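Local atomic coordinates of flavoprotein (Thermotoga maritima, PDB entry 5V8S), a protein that probably works as an FMN-dependent oxidoreductase in electron transfer and carries a mu-oxo-diiron centre in a metallo-beta-lactamase-like domain. Residues 191-196 / 242-247; 174-179 / 234-239; 355-360 / 380-385; 341-346 / 372-377. The protein carries 1 engineered substitution. All blocks are in the same frame, centred on the assembly; numbering follows the deposited sequence.

Contact 1: residues 191-196 / 242-247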
# COMPACT_ATOMS: atom_id res chain seq x y z
N LEU A 191 3.68 -22.06 25.55
CA LEU A 191 4.67 -21.02 25.85
C LEU A 191 6.02 -21.26 25.20
O LEU A 191 6.74 -20.30 24.91
CB LEU A 191 4.90 -20.90 27.37
CG LEU A 191 3.79 -20.32 28.22
CD1 LEU A 191 4.11 -20.44 29.70
CD2 LEU A 191 3.60 -18.88 27.85
N ASP A 192 6.43 -22.53 25.07
CA ASP A 192 7.82 -22.82 24.76
C ASP A 192 7.99 -23.71 23.54
O ASP A 192 7.02 -23.96 22.81
CB ASP A 192 8.53 -23.42 25.98
CG ASP A 192 8.08 -24.84 26.29
OD1 ASP A 192 7.10 -25.31 25.69
OD2 ASP A 192 8.72 -25.48 27.15
N ASP A 193 9.22 -24.15 23.30
CA ASP A 193 9.60 -24.90 22.11
C ASP A 193 9.55 -26.41 22.29
O ASP A 193 10.34 -27.13 21.67
CB ASP A 193 10.99 -24.46 21.63
CG ASP A 193 12.11 -24.78 22.63
OD1 ASP A 193 11.84 -24.81 23.85
OD2 ASP A 193 13.28 -24.98 22.20
N SER A 194 8.65 -26.92 23.13
CA SER A 194 8.62 -28.33 23.49
C SER A 194 7.80 -29.20 22.54
O SER A 194 7.88 -30.43 22.62
CB SER A 194 8.10 -28.49 24.93
OG SER A 194 6.80 -27.96 25.07
N ASN A 195 7.01 -28.59 21.66
CA ASN A 195 6.16 -29.32 20.72
C ASN A 195 6.68 -29.06 19.30
O ASN A 195 6.69 -27.92 18.84
CB ASN A 195 4.71 -28.85 20.87
CG ASN A 195 3.75 -29.62 20.02
OD1 ASN A 195 3.88 -29.67 18.79
ND2 ASN A 195 2.77 -30.25 20.66
N GLU A 196 7.12 -30.13 18.62
CA GLU A 196 7.79 -29.96 17.33
C GLU A 196 6.86 -29.44 16.25
O GLU A 196 7.29 -28.67 15.38
CB GLU A 196 8.40 -31.29 16.88
CG GLU A 196 8.97 -31.27 15.44
CD GLU A 196 10.15 -30.33 15.29
OE1 GLU A 196 10.71 -29.91 16.32
OE2 GLU A 196 10.52 -30.01 14.14
N LEU A 242 7.46 -17.44 21.11
CA LEU A 242 7.84 -18.57 21.93
C LEU A 242 9.11 -18.31 22.72
O LEU A 242 10.02 -17.60 22.28
CB LEU A 242 8.09 -19.77 21.03
CG LEU A 242 6.89 -20.52 20.44
CD1 LEU A 242 7.41 -21.82 19.85
CD2 LEU A 242 5.79 -20.79 21.48
N ILE A 243 9.19 -18.96 23.89
CA ILE A 243 10.40 -19.09 24.68
C ILE A 243 11.10 -20.36 24.24
O ILE A 243 10.44 -21.36 23.92
CB ILE A 243 10.04 -19.16 26.17
CG1 ILE A 243 9.44 -17.83 26.61
CG2 ILE A 243 11.23 -19.55 27.04
CD1 ILE A 243 8.58 -17.96 27.82
N TRP A 244 12.43 -20.34 24.22
CA TRP A 244 13.22 -21.48 23.76
C TRP A 244 14.04 -22.03 24.93
O TRP A 244 15.07 -21.47 25.29
CB TRP A 244 14.09 -21.08 22.58
CG TRP A 244 13.27 -20.67 21.40
CD1 TRP A 244 12.54 -19.51 21.25
CD2 TRP A 244 13.06 -21.42 20.19
NE1 TRP A 244 11.91 -19.51 20.03
CE2 TRP A 244 12.22 -20.66 19.36
CE3 TRP A 244 13.53 -22.65 19.73
CZ2 TRP A 244 11.83 -21.10 18.10
CZ3 TRP A 244 13.13 -23.09 18.48
CH2 TRP A 244 12.30 -22.31 17.67
N LYS A 245 13.55 -23.12 25.51
CA LYS A 245 14.22 -23.82 26.60
C LYS A 245 14.85 -25.13 26.18
O LYS A 245 15.84 -25.56 26.78
CB LYS A 245 13.21 -24.09 27.73
CG LYS A 245 12.86 -22.86 28.54
CD LYS A 245 11.62 -23.07 29.42
CE LYS A 245 11.84 -24.12 30.49
NZ LYS A 245 10.62 -24.28 31.35
N LYS A 246 14.32 -25.78 25.15
CA LYS A 246 14.86 -27.06 24.73
C LYS A 246 16.03 -26.88 23.76
O LYS A 246 17.06 -27.55 23.90
CB LYS A 246 13.73 -27.89 24.12
CG LYS A 246 14.15 -29.16 23.40
CD LYS A 246 12.91 -29.89 22.87
CE LYS A 246 13.12 -30.43 21.47
NZ LYS A 246 11.86 -30.95 20.84
N ASP A 247 15.91 -25.97 22.78
CA ASP A 247 16.88 -25.89 21.69
C ASP A 247 17.00 -24.44 21.22
O ASP A 247 16.64 -24.11 20.09
CB ASP A 247 16.44 -26.80 20.55
CG ASP A 247 17.50 -27.01 19.48
OD1 ASP A 247 18.63 -26.51 19.61
OD2 ASP A 247 17.18 -27.69 18.49
O HOH W 1 8.16 -23.67 29.65
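Two helix-leading loops of the metallo-beta-lactamase-like domain are joined where the carboxylate of Asp-193 takes up three successive backbone N-H groups, those of Lys-245, Lys-246 and Asp-247. Asp-193 CG sits between its own backbone N and carbonyl carbon (chi1 64°), which turns the acid toward 242-247. OD1 accepts twice: Lys-246 N lies 3.0 Å from Asp-193 OD1 on the syn lone pair, in a nearly straight bond, whereas Lys-245 N, 2.9 Å from the same OD1, comes from above the carboxylate plane. Asp-193 OD2 uses its syn lone pair for Asp-247 N at 2.9 Å. This cluster of donors around a buried acid would favour its charged form. The same side chain packs over Trp-244: Asp-193 CB stands over the face of the indole, 4.1 Å from the centroid of the six-membered ring, a CH-pi contact. Further back, Ile-243 N donates to Leu-191 O at 3.0 Å, almost perfectly straight (178°). On the solvent side Ser-194 OG donates to Asp-192 OD1 at 2.7 Å, and Lys-245 NZ, whose main partner is Ile-21 O, also meets a water that bonds weakly to Asp-192 OD2. Asn-195 and Asp-247 end the two loops as helix N-caps, leading from sheet strands into helices 196-214 and 248-260 of the metallo-beta-lactamase-like domain.

Contact 2: residues 174-179 / 234-239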
# COMPACT_ATOMS: atom_id res chain seq x y z
N GLY A 174 23.35 -18.23 31.70
CA GLY A 174 22.94 -19.07 30.58
C GLY A 174 21.58 -18.74 30.03
O GLY A 174 21.23 -19.20 28.93
N ILE A 175 20.79 -17.96 30.76
CA ILE A 175 19.45 -17.57 30.32
C ILE A 175 19.55 -16.19 29.70
O ILE A 175 20.01 -15.25 30.35
CB ILE A 175 18.47 -17.58 31.49
CG1 ILE A 175 18.42 -18.99 32.10
CG2 ILE A 175 17.09 -17.09 31.06
CD1 ILE A 175 17.60 -19.08 33.36
N LEU A 176 19.12 -16.04 28.45
CA LEU A 176 19.23 -14.78 27.73
C LEU A 176 17.84 -14.15 27.59
O LEU A 176 16.95 -14.74 26.96
CB LEU A 176 19.85 -15.01 26.35
CG LEU A 176 20.33 -13.75 25.63
CD1 LEU A 176 21.62 -13.24 26.26
CD2 LEU A 176 20.53 -14.01 24.16
N PHE A 177 17.66 -12.98 28.19
CA PHE A 177 16.46 -12.17 28.01
C PHE A 177 16.76 -11.21 26.87
O PHE A 177 17.58 -10.30 27.02
CB PHE A 177 16.12 -11.41 29.29
CG PHE A 177 15.89 -12.29 30.49
CD1 PHE A 177 16.94 -12.66 31.32
CD2 PHE A 177 14.61 -12.71 30.82
CE1 PHE A 177 16.72 -13.45 32.45
CE2 PHE A 177 14.38 -13.49 31.95
CZ PHE A 177 15.43 -13.86 32.76
N SER A 178 16.14 -11.44 25.71
CA SER A 178 16.63 -10.85 24.48
C SER A 178 15.66 -9.88 23.83
O SER A 178 16.00 -9.32 22.78
CB SER A 178 16.98 -11.96 23.49
OG SER A 178 15.89 -12.83 23.30
N CYS A 179 14.47 -9.68 24.39
CA CYS A 179 13.48 -8.76 23.85
C CYS A 179 13.21 -9.01 22.36
O CYS A 179 12.79 -10.11 22.02
CB CYS A 179 13.83 -7.30 24.16
SG CYS A 179 12.36 -6.25 24.10
N LYS A 234 21.68 -21.45 27.45
CA LYS A 234 20.82 -22.57 27.78
C LYS A 234 19.34 -22.29 27.52
O LYS A 234 18.57 -23.25 27.37
CB LYS A 234 21.06 -23.04 29.23
CG LYS A 234 20.36 -22.29 30.34
CD LYS A 234 20.66 -22.95 31.69
CE LYS A 234 19.87 -22.33 32.84
NZ LYS A 234 20.35 -22.74 34.19
N ALA A 235 18.94 -21.03 27.39
CA ALA A 235 17.56 -20.67 27.10
C ALA A 235 17.56 -19.27 26.54
O ALA A 235 18.40 -18.43 26.90
CB ALA A 235 16.67 -20.75 28.35
N LEU A 236 16.63 -19.03 25.60
CA LEU A 236 16.42 -17.70 25.04
C LEU A 236 14.97 -17.32 25.30
O LEU A 236 14.05 -18.03 24.87
CB LEU A 236 16.75 -17.69 23.54
CG LEU A 236 16.76 -16.30 22.90
CD1 LEU A 236 17.77 -16.28 21.77
CD2 LEU A 236 15.39 -15.87 22.38
N LEU A 237 14.79 -16.19 25.99
CA LEU A 237 13.49 -15.70 26.45
C LEU A 237 13.25 -14.35 25.77
O LEU A 237 13.71 -13.30 26.27
CB LEU A 237 13.49 -15.52 27.97
CG LEU A 237 13.25 -16.77 28.83
CD1 LEU A 237 14.10 -17.96 28.41
CD2 LEU A 237 13.45 -16.44 30.30
N PRO A 238 12.59 -14.33 24.62
CA PRO A 238 12.38 -13.07 23.89
C PRO A 238 11.12 -12.34 24.29
O PRO A 238 10.29 -12.85 25.04
CB PRO A 238 12.26 -13.54 22.44
CG PRO A 238 11.52 -14.86 22.59
CD PRO A 238 11.98 -15.47 23.93
N GLY A 239 10.95 -11.14 23.71
CA GLY A 239 9.82 -10.29 24.01
C GLY A 239 8.57 -10.58 23.23
O GLY A 239 7.52 -10.03 23.56
O HOH W 2 13.45 -10.65 26.89
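Leu-237 of strand 235-238 pushes its CD2 methyl into the hollow between Ile-175 and Phe-177 of strand 175-179, a parallel neighbour in the five-stranded mixed sheet of the metallo-beta-lactamase-like domain. Leu-237 CG lies beside its backbone N (chi1 -82°). Leu-237 CD2 meets Phe-177 CE2 at 3.5 Å, the two side chains lying side by side, and Ile-175 CG2 at 3.8 Å. Ala-235, small and on the same face, sits beside Ile-175, and beyond it the extended Lys-234 chain passes its CE over Ile-175 CG1; Phe-22 of strand 16-22 packs on both Ile-175 and Ala-235. The opposite face carries Leu-176 and Leu-236. There Leu-236 CD2 comes within 3.2 Å of Ser-178 OG, a tight, probably strained approach to a hydroxyl whose hydrogen-bond partner is Val-181 O, while helix 248-260 packs on Leu-236. The ladder between the strands includes Leu-176 N to Ala-235 O at 2.9 Å and Leu-237 N to Leu-176 O at 2.8 Å, with the strand directions 26° apart. Gly-174 opens the pairing at phi 98°, a backbone shape suited to glycine, and its carbonyl takes the Lys-234 N-H. At the far end both strands run up to the di-iron pocket, to which the next residues in the chain, Asp-180 and His-240, belong. Here Gly-239 N donates to Cys-179 O at 2.7 Å, and a water accepts from Cys-179 N at 2.9 Å while donating to Leu-237 O at 2.7 Å.

Contact 3: residues 355-360 / 380-385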
# COMPACT_ATOMS: atom_id res chain seq x y z
N VAL A 355 17.60 -12.36 -10.33
CA VAL A 355 16.25 -11.88 -10.62
C VAL A 355 16.03 -11.92 -12.13
O VAL A 355 16.94 -11.64 -12.91
CB VAL A 355 16.07 -10.44 -10.10
CG1 VAL A 355 14.74 -9.82 -10.52
CG2 VAL A 355 16.23 -10.42 -8.57
N LEU A 356 14.80 -12.25 -12.53
CA LEU A 356 14.32 -12.01 -13.89
C LEU A 356 13.29 -10.90 -13.83
O LEU A 356 12.44 -10.89 -12.93
CB LEU A 356 13.62 -13.23 -14.47
CG LEU A 356 14.45 -14.50 -14.68
CD1 LEU A 356 13.57 -15.63 -15.20
CD2 LEU A 356 15.62 -14.22 -15.62
N VAL A 357 13.32 -10.00 -14.82
CA VAL A 357 12.33 -8.95 -14.95
C VAL A 357 11.60 -9.14 -16.27
O VAL A 357 12.24 -9.31 -17.32
CB VAL A 357 12.96 -7.54 -14.88
CG1 VAL A 357 11.87 -6.46 -15.10
CG2 VAL A 357 13.67 -7.34 -13.55
N PHE A 358 10.28 -9.20 -16.20
CA PHE A 358 9.39 -9.13 -17.35
C PHE A 358 8.65 -7.81 -17.24
O PHE A 358 8.10 -7.49 -16.18
CB PHE A 358 8.38 -10.28 -17.33
CG PHE A 358 8.98 -11.66 -17.50
CD1 PHE A 358 9.62 -12.29 -16.46
CD2 PHE A 358 8.85 -12.34 -18.69
CE1 PHE A 358 10.16 -13.56 -16.62
CE2 PHE A 358 9.39 -13.61 -18.86
CZ PHE A 358 10.04 -14.22 -17.83
N GLY A 359 8.61 -7.04 -18.31
CA GLY A 359 7.97 -5.74 -18.23
C GLY A 359 7.34 -5.33 -19.54
O GLY A 359 7.86 -5.65 -20.61
N VAL A 360 6.21 -4.62 -19.43
CA VAL A 360 5.57 -4.05 -20.60
C VAL A 360 6.41 -2.91 -21.14
O VAL A 360 7.02 -2.15 -20.37
CB VAL A 360 4.18 -3.56 -20.18
CG1 VAL A 360 3.56 -2.74 -21.28
CG2 VAL A 360 3.30 -4.76 -19.82
N PHE A 380 20.62 -7.30 -5.61
CA PHE A 380 20.03 -8.25 -6.53
C PHE A 380 20.72 -8.15 -7.88
O PHE A 380 21.16 -7.07 -8.29
CB PHE A 380 18.52 -8.03 -6.68
CG PHE A 380 17.73 -8.42 -5.48
CD1 PHE A 380 17.37 -9.75 -5.27
CD2 PHE A 380 17.35 -7.48 -4.54
CE1 PHE A 380 16.65 -10.12 -4.14
CE2 PHE A 380 16.63 -7.84 -3.41
CZ PHE A 380 16.28 -9.15 -3.20
N ARG A 381 20.81 -9.29 -8.56
CA ARG A 381 21.46 -9.39 -9.86
C ARG A 381 20.42 -9.71 -10.92
O ARG A 381 19.89 -10.83 -10.95
CB ARG A 381 22.55 -10.45 -9.83
CG ARG A 381 23.66 -10.11 -8.84
CD ARG A 381 24.41 -8.87 -9.32
NE ARG A 381 25.48 -8.47 -8.42
CZ ARG A 381 26.60 -9.15 -8.23
NH1 ARG A 381 26.79 -10.30 -8.87
NH2 ARG A 381 27.52 -8.70 -7.39
N ILE A 382 20.15 -8.75 -11.79
CA ILE A 382 19.16 -8.95 -12.86
C ILE A 382 19.82 -9.72 -13.98
O ILE A 382 20.78 -9.24 -14.60
CB ILE A 382 18.61 -7.61 -13.37
CG1 ILE A 382 17.94 -6.84 -12.23
CG2 ILE A 382 17.61 -7.88 -14.50
CD1 ILE A 382 17.58 -5.41 -12.60
N LEU A 383 19.31 -10.92 -14.27
CA LEU A 383 19.91 -11.74 -15.31
C LEU A 383 19.49 -11.31 -16.70
O LEU A 383 20.29 -11.36 -17.63
CB LEU A 383 19.54 -13.21 -15.12
CG LEU A 383 19.91 -13.81 -13.77
CD1 LEU A 383 19.58 -15.30 -13.80
CD2 LEU A 383 21.38 -13.59 -13.49
N SER A 384 18.23 -10.91 -16.85
CA SER A 384 17.74 -10.46 -18.14
C SER A 384 16.46 -9.69 -17.94
O SER A 384 15.80 -9.78 -16.90
CB SER A 384 17.48 -11.62 -19.11
OG SER A 384 16.38 -12.40 -18.67
N PHE A 385 16.09 -8.96 -19.00
CA PHE A 385 14.81 -8.29 -19.14
C PHE A 385 14.09 -8.88 -20.34
O PHE A 385 14.68 -9.05 -21.41
CB PHE A 385 15.01 -6.79 -19.36
CG PHE A 385 13.74 -6.05 -19.59
CD1 PHE A 385 13.00 -5.57 -18.52
CD2 PHE A 385 13.25 -5.86 -20.87
CE1 PHE A 385 11.81 -4.90 -18.74
CE2 PHE A 385 12.07 -5.19 -21.09
CZ PHE A 385 11.34 -4.71 -20.02
O HOH W 3 13.58 -11.85 -18.13
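Val-355 forms the tight end of this parallel strand pair at the edge of the flavodoxin-like sheet. Its N-H reaches Arg-381 O at 2.8 Å, while Val-355 O takes Leu-383 N at 2.8 Å in a nearly straight bond (172°). On the same side of the sheet as Ile-382, Val-355 CG2 presses on Phe-380 CD1 at 3.6 Å; Val-357 CG2 approaches Ile-382 CG2 more loosely, at 4.1 Å. Beyond this the pairing relaxes. Val-355 faces Ile-382 but Val-357 faces Phe-385, so Leu-383 and Ser-384 together stand opposite Leu-356: a beta bulge. Within it the buried Ser-384 N has no partner, although Ser-384 O still accepts Val-357 N at 3.2 Å. A water enters beside the bulge, donating to Val-357 O at 3.0 Å and lying 2.9 Å from Ser-384 OG. At the exposed end Phe-385 CG is anti to its backbone N (chi1 177°). The Phe-385 side chain crosses Val-357 at a slant, with CD1 near Val-357 CG1 and Phe-385 CZ 3.7 Å from Gly-359 O. Helix 371-376 connects the two strands, making this the last beta-alpha-beta unit of a flavodoxin-like fold, with 381-388 as its edge strand.

Contact 4: residues 341-346 / 372-377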
# COMPACT_ATOMS: atom_id res chain seq x y z
N THR A 341 6.20 -2.21 -3.12
CA THR A 341 6.77 -3.53 -2.88
C THR A 341 8.27 -3.53 -3.13
O THR A 341 9.05 -4.03 -2.31
CB THR A 341 6.06 -4.56 -3.75
OG1 THR A 341 4.69 -4.61 -3.39
CG2 THR A 341 6.67 -5.98 -3.55
N LEU A 342 8.70 -2.98 -4.27
CA LEU A 342 10.13 -2.93 -4.59
C LEU A 342 10.90 -2.12 -3.56
O LEU A 342 11.99 -2.52 -3.13
CB LEU A 342 10.34 -2.35 -5.99
CG LEU A 342 9.88 -3.25 -7.14
CD1 LEU A 342 9.98 -2.51 -8.46
CD2 LEU A 342 10.67 -4.53 -7.20
N LEU A 343 10.36 -0.96 -3.16
CA LEU A 343 11.06 -0.16 -2.17
C LEU A 343 11.17 -0.89 -0.84
O LEU A 343 12.20 -0.79 -0.17
CB LEU A 343 10.39 1.20 -1.98
CG LEU A 343 10.49 2.17 -3.15
CD1 LEU A 343 9.66 3.44 -2.88
CD2 LEU A 343 11.92 2.56 -3.39
N GLU A 344 10.13 -1.62 -0.43
CA GLU A 344 10.23 -2.37 0.82
C GLU A 344 11.16 -3.57 0.70
O GLU A 344 11.83 -3.92 1.68
CB GLU A 344 8.86 -2.78 1.33
CG GLU A 344 7.97 -1.60 1.70
CD GLU A 344 8.64 -0.64 2.63
OE1 GLU A 344 9.30 -1.09 3.59
OE2 GLU A 344 8.51 0.58 2.39
N ILE A 345 11.20 -4.25 -0.46
CA ILE A 345 12.17 -5.32 -0.65
C ILE A 345 13.59 -4.77 -0.53
O ILE A 345 14.45 -5.36 0.14
CB ILE A 345 11.94 -6.04 -2.00
CG1 ILE A 345 10.67 -6.87 -1.93
CG2 ILE A 345 13.18 -6.92 -2.39
CD1 ILE A 345 10.20 -7.37 -3.28
N ILE A 346 13.84 -3.61 -1.15
CA ILE A 346 15.17 -3.01 -1.08
C ILE A 346 15.50 -2.61 0.35
O ILE A 346 16.64 -2.78 0.81
CB ILE A 346 15.25 -1.80 -2.03
CG1 ILE A 346 15.13 -2.27 -3.46
CG2 ILE A 346 16.54 -1.02 -1.82
CD1 ILE A 346 15.06 -1.11 -4.47
N GLY A 372 13.87 -2.05 -13.55
CA GLY A 372 15.18 -2.67 -13.59
C GLY A 372 16.27 -1.77 -13.04
O GLY A 372 17.10 -2.19 -12.23
N GLU A 373 16.31 -0.51 -13.50
CA GLU A 373 17.31 0.43 -13.02
C GLU A 373 17.28 0.52 -11.50
O GLU A 373 18.32 0.64 -10.84
CB GLU A 373 17.06 1.81 -13.64
CG GLU A 373 18.32 2.62 -13.87
CD GLU A 373 18.04 4.08 -14.22
OE1 GLU A 373 18.44 4.97 -13.45
OE2 GLU A 373 17.41 4.32 -15.28
N LEU A 374 16.08 0.46 -10.91
CA LEU A 374 15.95 0.53 -9.46
C LEU A 374 16.55 -0.70 -8.79
O LEU A 374 17.31 -0.59 -7.82
CB LEU A 374 14.48 0.68 -9.10
CG LEU A 374 14.18 0.64 -7.61
CD1 LEU A 374 15.01 1.70 -6.87
CD2 LEU A 374 12.70 0.85 -7.41
N LEU A 375 16.19 -1.89 -9.29
CA LEU A 375 16.75 -3.12 -8.74
C LEU A 375 18.26 -3.19 -8.96
O LEU A 375 18.98 -3.79 -8.15
CB LEU A 375 16.05 -4.33 -9.37
CG LEU A 375 14.69 -4.68 -8.78
CD1 LEU A 375 13.88 -5.49 -9.76
CD2 LEU A 375 14.85 -5.44 -7.47
N LYS A 376 18.74 -2.56 -10.04
CA LYS A 376 20.16 -2.58 -10.34
C LYS A 376 20.98 -1.89 -9.26
O LYS A 376 22.13 -2.27 -9.04
CB LYS A 376 20.41 -1.92 -11.70
CG LYS A 376 21.67 -2.37 -12.42
CD LYS A 376 21.45 -3.61 -13.27
CE LYS A 376 22.69 -3.94 -14.10
NZ LYS A 376 22.50 -5.20 -14.84
N GLU A 377 20.42 -0.91 -8.54
CA GLU A 377 21.19 -0.28 -7.46
C GLU A 377 21.55 -1.26 -6.36
O GLU A 377 22.47 -1.00 -5.58
CB GLU A 377 20.38 0.82 -6.77
CG GLU A 377 19.63 1.75 -7.69
CD GLU A 377 19.02 2.91 -6.95
OE1 GLU A 377 19.71 3.51 -6.09
OE2 GLU A 377 17.84 3.24 -7.23
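No flat group takes part between Leu-342, Leu-343 and Ile-346 of helix 336-348 and Leu-374 and Leu-375 of helix 371-376; the contact is made by aliphatic branches, and Phe-325 of the sheet is touched by Leu-342, Ile-345 and Leu-375. The two helices lie next to each other in one helical layer of the flavodoxin-like domain. Their short segments run nearly parallel, 9° apart, with axes 10.9 Å from each other, so the backbones stay well separated and the side chains bridge the interval. Leu-374 makes most of the contacts. Its CG is anti to the backbone N (chi1 175°), and its two methyls divide the work. Leu-374 CD2 lies near Leu-342 and Leu-343, 4.2 Å from Leu-342 CB and 4.4 Å from Leu-343 CD2. The other methyl turns to Ile-346, whose side chain crosses that of Leu-374 at a slant. Nearer the sheet, Leu-342 CD2 and Leu-375 CD1 meet at 4.2 Å, a second aliphatic contact. The outer flank of helix 336-348 faces the second subunit: Glu-344 makes a salt bridge with Arg-339 of that subunit, and the same arginine packs on Leu-343, so helix 336-348 takes part in the interface between the subunits. Closest of all across the pair is Ile-346 CD1, which rests against both the branch point and a methyl of Leu-374, 3.7 Å from CG and 3.7 Å from CD1.

Overall arrangement
Following the chain, strand 175-179 opens contact 2 and the loop at 191-196 opens contact 1; contact 2 then closes at 234-239 and contact 1 at 242-247, so the two cross. They also touch, with Trp-244 N 2.9 Å from Leu-236 O, a probable hydrogen bond, tying the helix-leading loops to edge strand 235-238 of the five-stranded mixed sheet. The flavodoxin-like part repeats the pattern: contact 4 opens at 341-346, contact 3 at 355-360, contact 4 closes at 372-377 and contact 3 at 380-385. Here helix layer and sheet join through Ile-382 and Phe-380. The two crossed pairs are in series, on opposite sides of the chain's centre, with contacts 2 and 3 centred about 42 Å apart.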